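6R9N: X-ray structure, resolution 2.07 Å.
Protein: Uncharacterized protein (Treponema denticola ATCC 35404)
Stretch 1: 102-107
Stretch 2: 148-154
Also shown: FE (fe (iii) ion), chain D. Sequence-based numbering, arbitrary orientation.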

# COMPACT_ATOMS: atom_id res chain seq x y z
N ILE A 102 -5.90 -5.82 -11.24
CA ILE A 102 -5.35 -4.87 -10.29
C ILE A 102 -5.04 -3.60 -11.06
O ILE A 102 -4.82 -3.63 -12.28
CB ILE A 102 -4.10 -5.46 -9.59
CG1 ILE A 102 -3.74 -4.62 -8.36
CG2 ILE A 102 -2.95 -5.60 -10.59
CD1 ILE A 102 -2.81 -5.30 -7.41
N SER A 103 -5.05 -2.48 -10.36
CA SER A 103 -4.65 -1.21 -10.96
C SER A 103 -3.33 -1.33 -11.70
O SER A 103 -2.38 -1.96 -11.23
CB SER A 103 -4.51 -0.14 -9.88
OG SER A 103 -4.04 1.06 -10.48
N SER A 104 -3.28 -0.70 -12.88
CA SER A 104 -2.01 -0.62 -13.61
C SER A 104 -0.90 0.02 -12.79
O SER A 104 0.27 -0.20 -13.08
CB SER A 104 -2.22 0.12 -14.93
OG SER A 104 -2.49 1.49 -14.70
N LEU A 105 -1.23 0.77 -11.73
CA LEU A 105 -0.19 1.34 -10.87
C LEU A 105 0.68 0.27 -10.22
O LEU A 105 1.83 0.55 -9.86
CB LEU A 105 -0.80 2.21 -9.76
CG LEU A 105 -1.01 3.70 -10.00
CD1 LEU A 105 -2.02 3.89 -11.10
CD2 LEU A 105 -1.45 4.41 -8.72
N TRP A 106 0.14 -0.94 -10.03
CA TRP A 106 0.81 -1.95 -9.23
C TRP A 106 1.32 -3.15 -10.01
O TRP A 106 2.14 -3.92 -9.49
CB TRP A 106 -0.14 -2.46 -8.12
CG TRP A 106 -0.73 -1.35 -7.32
CD1 TRP A 106 -2.07 -1.05 -7.16
CD2 TRP A 106 -0.01 -0.34 -6.60
NE1 TRP A 106 -2.21 0.08 -6.37
CE2 TRP A 106 -0.96 0.52 -6.02
CE3 TRP A 106 1.35 -0.09 -6.39
CZ2 TRP A 106 -0.59 1.62 -5.24
CZ3 TRP A 106 1.71 1.00 -5.63
CH2 TRP A 106 0.75 1.85 -5.07
N VAL A 107 0.85 -3.34 -11.25
CA VAL A 107 1.24 -4.51 -12.03
C VAL A 107 2.76 -4.62 -12.13
O VAL A 107 3.33 -5.71 -11.94
CB VAL A 107 0.60 -4.47 -13.43
CG1 VAL A 107 1.21 -5.53 -14.30
CG2 VAL A 107 -0.88 -4.68 -13.32
N HIS A 148 -7.41 4.37 0.54
CA HIS A 148 -6.22 5.22 0.67
C HIS A 148 -5.23 5.12 -0.49
O HIS A 148 -4.47 6.06 -0.76
CB HIS A 148 -5.46 4.83 1.93
CG HIS A 148 -5.08 3.38 1.98
ND1 HIS A 148 -3.86 2.91 1.53
CD2 HIS A 148 -5.77 2.30 2.39
CE1 HIS A 148 -3.81 1.60 1.69
NE2 HIS A 148 -4.96 1.20 2.21
N SER A 149 -5.23 3.98 -1.18
CA SER A 149 -4.12 3.73 -2.10
C SER A 149 -4.30 4.55 -3.39
O SER A 149 -5.43 4.71 -3.86
CB SER A 149 -4.04 2.24 -2.45
OG SER A 149 -3.27 2.00 -3.62
N PRO A 150 -3.19 5.03 -3.98
CA PRO A 150 -3.31 5.84 -5.21
C PRO A 150 -3.88 5.07 -6.39
O PRO A 150 -4.37 5.70 -7.34
CB PRO A 150 -1.87 6.29 -5.50
CG PRO A 150 -1.00 5.32 -4.76
CD PRO A 150 -1.79 4.87 -3.55
N GLY A 151 -3.78 3.73 -6.39
CA GLY A 151 -4.44 2.89 -7.37
C GLY A 151 -5.31 1.85 -6.69
O GLY A 151 -4.84 0.76 -6.34
N GLN A 152 -6.58 2.17 -6.47
CA GLN A 152 -7.54 1.28 -5.82
C GLN A 152 -8.83 1.28 -6.61
O GLN A 152 -9.27 2.34 -7.07
CB GLN A 152 -7.84 1.71 -4.36
CG GLN A 152 -8.95 0.85 -3.69
CD GLN A 152 -9.30 1.24 -2.23
OE1 GLN A 152 -9.30 0.40 -1.32
NE2 GLN A 152 -9.67 2.50 -2.02
N PHE A 153 -9.46 0.10 -6.73
CA PHE A 153 -10.79 -0.01 -7.32
C PHE A 153 -11.72 -0.79 -6.40
O PHE A 153 -11.30 -1.71 -5.68
CB PHE A 153 -10.76 -0.69 -8.71
CG PHE A 153 -10.05 0.12 -9.74
CD1 PHE A 153 -10.74 1.04 -10.51
CD2 PHE A 153 -8.68 -0.01 -9.92
CE1 PHE A 153 -10.09 1.81 -11.46
CE2 PHE A 153 -8.02 0.76 -10.86
CZ PHE A 153 -8.72 1.67 -11.62
N GLY A 154 -12.98 -0.42 -6.43
CA GLY A 154 -14.04 -1.29 -5.98
C GLY A 154 -14.58 -2.09 -7.14
O GLY A 154 -14.21 -1.87 -8.29
FE FE D . -5.39 -0.93 2.50

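Gly151 touches three residues of the first stretch and has no room for a side chain. An ideal CB on Gly151 would point toward the other stretch and lie 2.6 Å from Ser103 OG and 3.0 Å from Leu105 CD2, a clash with both. This Gly151 CB would also come tight against Trp106 NE1, at 3.1 Å. The bare backbone lets the stretches close in: Ser103 OG lies 3.6 Å from Gly151 CA, and Leu105 CD2 lies 3.4 Å from Gly151 N.

One hydrogen bond crosses the contact. Trp106 NE1 donates to Gly151 O at 2.7 Å, with an N-H...O angle of 151°. The indole thus satisfies its polar group on a backbone carbonyl. That oxygen lies at the edge of the ring, near its plane, as an N-H donor requires. Ser149 OG also sits at the ring edge, 3.2 Å from Trp106 CZ2. Ser149 OG accepts a weak hydrogen bond from Gly151 N at 3.3 Å, within its own loop, and is hydrogen-bonded elsewhere in the structure.

Both apolar side-chain pairs involve Pro150. Pro150 CB is 3.8 Å from Leu105 CD2, and Pro150 CG is 3.8 Å from Trp106 CZ2. One proline ring therefore touches two side chains of the first stretch. Further along, Phe153 turns its ring edge to Ser103, with Phe153 CE2 3.8 Å from Ser103 CB.

Ser103 also bonds within its own stretch. It occupies the N-cap position, and Ser103 OG accepts from Leu105 N at 3.1 Å, a capping bond. Trp106 N donates to Ser103 O at 3.0 Å. Beyond Ser103, Leu105 and Trp106 both point their CA-to-CB bonds toward the second stretch.

His148 makes no contact with the first stretch. His148 NE2 binds FE at 2.2 Å, with five further ligand atoms elsewhere in the structure.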